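PDB 6TEQ: galactokinase from Bifidobacterium longum subsp. infantis ATCC 15697 = JCM 1222 = DSM 20088, which probably phosphorylates galactose with ATP as a galactokinase of the GHMP kinase family, and binds 2-deoxy-2-fluoro-galactose. Local coordinates for residues D391-K395 / E396-A400; A350-V353 / A354-G358. All blocks are in the same frame, centred on the assembly; numbering follows the deposited sequence.

In the fold
Two helices that lie against each other in the C-terminal part of this GHMP kinase each end in one of the contacts: interaction 2 is the last turns of helix 345-356 and the residues after it, and interaction 1 the end of helix 382-396 with the loop leading to strand 402-404. Their centres are about 15 Å apart and they touch directly, R392 NH1 lying 3.7 Å from V353 CG2 and the F393 ring packing near A350. Both sit toward the periphery rather than in the sugar pocket: the side chain of V351 is about 11 Å from that of E46, which binds galactose, and that of N399 about 10 Å from G136, an ADP-binding residue, though no ADP is bound here.

Interaction 1. Residues D391-K395 / E396-A400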
loop_
_atom_site.group_PDB
_atom_site.type_symbol
_atom_site.label_atom_id
_atom_site.label_comp_id
_atom_site.label_asym_id
_atom_site.label_seq_id
_atom_site.Cartn_x
_atom_site.Cartn_y
_atom_site.Cartn_z
ATOM N N ASP A 391 -2.549 20.819 15.933
ATOM C CA ASP A 391 -3.182 21.725 16.935
ATOM C C ASP A 391 -4.641 21.320 17.045
ATOM O O ASP A 391 -5.163 21.171 18.149
ATOM C CB ASP A 391 -3.040 23.187 16.555
ATOM C CG ASP A 391 -1.698 23.812 16.807
ATOM O OD1 ASP A 391 -0.755 23.058 16.968
ATOM O OD2 ASP A 391 -1.667 25.096 17.025
ATOM N N ARG A 392 -5.275 21.046 15.893
ATOM C CA ARG A 392 -6.695 20.677 15.926
ATOM C C ARG A 392 -6.900 19.320 16.635
ATOM O O ARG A 392 -7.880 19.150 17.372
ATOM C CB ARG A 392 -7.218 20.605 14.502
ATOM C CG ARG A 392 -8.628 20.075 14.416
ATOM C CD ARG A 392 -9.688 20.954 15.103
ATOM N NE ARG A 392 -11.010 20.421 14.759
ATOM C CZ ARG A 392 -11.635 20.613 13.596
ATOM N NH1 ARG A 392 -11.102 21.328 12.646
ATOM N NH2 ARG A 392 -12.775 20.042 13.322
ATOM N N PHE A 393 -6.046 18.361 16.378
ATOM C CA PHE A 393 -6.100 17.050 17.043
ATOM C C PHE A 393 -6.066 17.245 18.560
ATOM O O PHE A 393 -6.833 16.568 19.274
ATOM C CB PHE A 393 -4.993 16.170 16.491
ATOM C CG PHE A 393 -5.406 15.342 15.292
ATOM C CD1 PHE A 393 -6.268 15.849 14.337
ATOM C CD2 PHE A 393 -4.863 14.100 15.096
ATOM C CE1 PHE A 393 -6.626 15.077 13.232
ATOM C CE2 PHE A 393 -5.229 13.334 14.002
ATOM C CZ PHE A 393 -6.084 13.844 13.071
ATOM N N GLU A 394 -5.139 18.049 19.055
ATOM C CA GLU A 394 -5.034 18.300 20.499
ATOM C C GLU A 394 -6.342 18.913 21.012
ATOM O O GLU A 394 -6.845 18.465 22.035
ATOM C CB GLU A 394 -3.816 19.158 20.791
ATOM C CG GLU A 394 -3.670 19.388 22.281
ATOM C CD GLU A 394 -3.325 18.181 23.135
ATOM O OE1 GLU A 394 -3.082 17.090 22.562
ATOM O OE2 GLU A 394 -3.294 18.368 24.373
ATOM N N LYS A 395 -6.919 19.889 20.312
ATOM C CA LYS A 395 -8.224 20.462 20.719
ATOM C C LYS A 395 -9.282 19.361 20.782
ATOM O O LYS A 395 -10.114 19.448 21.644
ATOM C CB LYS A 395 -8.769 21.444 19.715
ATOM C CG LYS A 395 -8.409 22.874 19.952
ATOM C CD LYS A 395 -9.008 23.740 18.886
ATOM C CE LYS A 395 -10.207 24.516 19.342
ATOM N NZ LYS A 395 -10.546 25.483 18.271
ATOM N N GLU A 396 -9.233 18.391 19.857
ATOM C CA GLU A 396 -10.241 17.298 19.744
ATOM C C GLU A 396 -10.011 16.204 20.795
ATOM O O GLU A 396 -10.821 15.309 20.903
ATOM C CB GLU A 396 -10.183 16.647 18.351
ATOM C CG GLU A 396 -10.682 17.570 17.264
ATOM C CD GLU A 396 -12.167 17.890 17.229
ATOM O OE1 GLU A 396 -12.920 17.159 17.881
ATOM O OE2 GLU A 396 -12.566 18.900 16.557
ATOM N N GLY A 397 -8.876 16.198 21.464
ATOM C CA GLY A 397 -8.481 15.117 22.380
ATOM C C GLY A 397 -7.950 13.877 21.681
ATOM O O GLY A 397 -7.863 12.832 22.343
ATOM N N PHE A 398 -7.480 14.022 20.438
ATOM C CA PHE A 398 -6.921 12.909 19.642
ATOM C C PHE A 398 -5.442 12.716 19.992
ATOM O O PHE A 398 -4.778 13.656 20.424
ATOM C CB PHE A 398 -7.057 13.173 18.144
ATOM C CG PHE A 398 -8.442 13.338 17.603
ATOM C CD1 PHE A 398 -9.535 12.732 18.214
ATOM C CD2 PHE A 398 -8.650 14.002 16.399
ATOM C CE1 PHE A 398 -10.807 12.813 17.672
ATOM C CE2 PHE A 398 -9.943 14.091 15.869
ATOM C CZ PHE A 398 -11.017 13.504 16.514
ATOM N N ASN A 399 -4.935 11.508 19.771
ATOM C CA ASN A 399 -3.475 11.237 19.770
ATOM C C ASN A 399 -2.824 12.208 18.798
ATOM O O ASN A 399 -3.472 12.506 17.750
ATOM C CB ASN A 399 -3.115 9.814 19.305
ATOM C CG ASN A 399 -3.843 8.731 20.056
ATOM O OD1 ASN A 399 -4.161 8.917 21.232
ATOM N ND2 ASN A 399 -4.064 7.581 19.398
ATOM N N ALA A 400 -1.606 12.661 19.085
ATOM C CA ALA A 400 -0.855 13.507 18.143
ATOM C C ALA A 400 -0.669 12.783 16.835
ATOM O O ALA A 400 -0.284 11.613 16.822
ATOM C CB ALA A 400 0.473 13.892 18.681
HETATM O O HOH W 1 -14.792 18.546 14.813
HETATM O O HOH W 2 -2.858 15.560 20.362
HETATM O O HOH W 3 -4.799 14.848 23.182
#
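E396 OE2 is gripped from two directions, by the guanidinium group of R392 and by a water. R392 NE reaches E396 OE2 at 2.8 Å in an almost straight bond (171°); the oxygen lies in the guanidinium plane and offers its anti lone pair. R392 NH2 is only a weak second donor to the same oxygen, but a water bridges the two atoms and closes the ring. The guanidinium and carboxylate planes are 45° apart and E396 OE2 alone takes the bonds, so this is not a flat two-pronged pair. R392 gets there because CG lies anti to the backbone N and the chain then bends at chi2, bringing NE alongside E396 one helical turn on. R392 also packs on I349 and V353 of helix 345-356.

Here the helix ends in a Schellman motif: G397 has positive phi, F398 N bonds back to F393 O at 2.9 Å, and G397 N to E394 O at 3.1 Å. The reversal lays F398 beside F393 in a T-shaped pair, centroids 5.0 Å apart and planes at 87°. The edge of F398 comes down on the F393 face, with F398 CD2 3.7 Å from F393 CD1, while E396 CB sits over the centre of one F398 face. N399 O approaches the rim of the buried F393 ring, 3.4 Å from F393 CD2. N399 itself sends its ND2 to Q238 O. On the solvent side two waters lie between E394 OE1 and F398 O, joining the last helical turn to the departing chain.

Interaction 2. Residues A350-V353 / A354-G358; sequences AVDV and ARKNG
The first torsion of D352 (chi1 -162°) carries CG away from its own N and sets the carboxylate beside the K356 chain, which runs out straight as far as CE. The two side chains meet at an angle, K356 NZ standing 3.1 Å from D352 OD1 on its syn side, somewhat out of the carboxylate plane. K356 has a second conformer, and in this one its CE crowds D352 OD2, so the exact geometry of the salt bridge is doubtful. With an alanine at D352, the K356 ammonium would probably lose this carboxylate and its chain be freer to swing.

V351 and R355 lie side by side: V351 CG1 sits over one face of the guanidinium, 3.4 Å from R355 NE, and the extended arginine passes on to a salt bridge with D334 and a bond to A362 O. Both pairs are i to i+4 neighbours on the final turns of helix 345-356, whose backbone keeps its regular ladder up to K356 N, 2.9 Å from D352 O. N357 then leaves helical angles and turns its side-chain amide back on the helix: N357 ND2 gives a hydrogen bond to V353 O at 2.8 Å, the oxygen close to the amide plane. Its OD1 takes a hydrogen bond from K388 on helix 382-396, against which V353 also packs.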
loop_
_atom_site.group_PDB
_atom_site.type_symbol
_atom_site.label_atom_id
_atom_site.label_comp_id
_atom_site.label_asym_id
_atom_site.label_seq_id
_atom_site.Cartn_x
_atom_site.Cartn_y
_atom_site.Cartn_z
ATOM N N ALA A 350 -8.658 15.748 9.778
ATOM C CA ALA A 350 -7.380 16.120 9.142
ATOM C C ALA A 350 -7.664 16.650 7.734
ATOM O O ALA A 350 -7.048 17.621 7.318
ATOM C CB ALA A 350 -6.439 14.947 9.126
ATOM N N VAL A 351 -8.473 15.910 6.979
ATOM C CA VAL A 351 -8.816 16.343 5.618
ATOM C C VAL A 351 -9.476 17.725 5.628
ATOM O O VAL A 351 -9.130 18.570 4.783
ATOM C CB VAL A 351 -9.733 15.288 4.952
ATOM C CG1 VAL A 351 -10.466 15.890 3.781
ATOM C CG2 VAL A 351 -8.896 14.124 4.530
ATOM N N ASP A 352 -10.440 17.954 6.537
ATOM C CA ASP A 352 -11.136 19.254 6.578
ATOM C C ASP A 352 -10.096 20.364 6.865
ATOM O O ASP A 352 -10.178 21.453 6.259
ATOM C CB ASP A 352 -12.208 19.241 7.646
ATOM C CG ASP A 352 -13.195 20.361 7.433
ATOM O OD1 ASP A 352 -13.685 20.487 6.286
ATOM O OD2 ASP A 352 -13.349 21.144 8.396
ATOM N N VAL A 353 -9.207 20.138 7.807
ATOM C CA VAL A 353 -8.160 21.134 8.141
ATOM C C VAL A 353 -7.306 21.433 6.899
ATOM O O VAL A 353 -7.071 22.603 6.579
ATOM C CB VAL A 353 -7.306 20.703 9.329
ATOM C CG1 VAL A 353 -6.156 21.638 9.550
ATOM C CG2 VAL A 353 -8.115 20.608 10.583
ATOM N N ALA A 354 -6.935 20.407 6.152
ATOM C CA ALA A 354 -6.104 20.603 4.961
ATOM C C ALA A 354 -6.902 21.450 3.961
ATOM O O ALA A 354 -6.355 22.374 3.335
ATOM C CB ALA A 354 -5.700 19.280 4.435
ATOM N N ARG A 355 -8.158 21.071 3.758
ATOM C CA ARG A 355 -9.009 21.770 2.740
ATOM C C ARG A 355 -9.175 23.250 3.112
ATOM O O ARG A 355 -9.136 24.088 2.230
ATOM C CB ARG A 355 -10.380 21.132 2.589
ATOM C CG ARG A 355 -10.311 19.766 1.876
ATOM C CD ARG A 355 -11.665 19.163 1.846
ATOM N NE ARG A 355 -11.574 17.815 1.250
ATOM C CZ ARG A 355 -12.543 16.961 1.173
ATOM N NH1 ARG A 355 -13.765 17.268 1.534
ATOM N NH2 ARG A 355 -12.276 15.773 0.714
ATOM N N LYS A 356 -9.363 23.524 4.411
ATOM C CA LYS A 356 -9.653 24.873 4.932
ATOM C C LYS A 356 -8.397 25.744 4.845
ATOM O O LYS A 356 -8.556 26.991 4.799
ATOM C CB LYS A 356 -10.236 24.770 6.334
ATOM C CG LYS A 356 -11.719 24.434 6.336
ATOM C CD LYS A 356 -12.286 24.208 7.704
ATOM C CE LYS A 356 -13.776 23.939 7.665
ATOM N NZ LYS A 356 -14.194 23.525 6.300
ATOM N N ASN A 357 -7.222 25.125 4.722
ATOM C CA ASN A 357 -5.917 25.797 4.846
ATOM C C ASN A 357 -5.161 25.721 3.526
ATOM O O ASN A 357 -3.952 25.746 3.551
ATOM C CB ASN A 357 -5.178 25.274 6.058
ATOM C CG ASN A 357 -5.850 25.800 7.327
ATOM O OD1 ASN A 357 -5.748 26.993 7.637
ATOM N ND2 ASN A 357 -6.609 24.963 8.016
ATOM N N GLY A 358 -5.895 25.597 2.408
ATOM C CA GLY A 358 -5.309 25.879 1.089
ATOM C C GLY A 358 -4.916 24.646 0.311
ATOM O O GLY A 358 -4.355 24.831 -0.769
#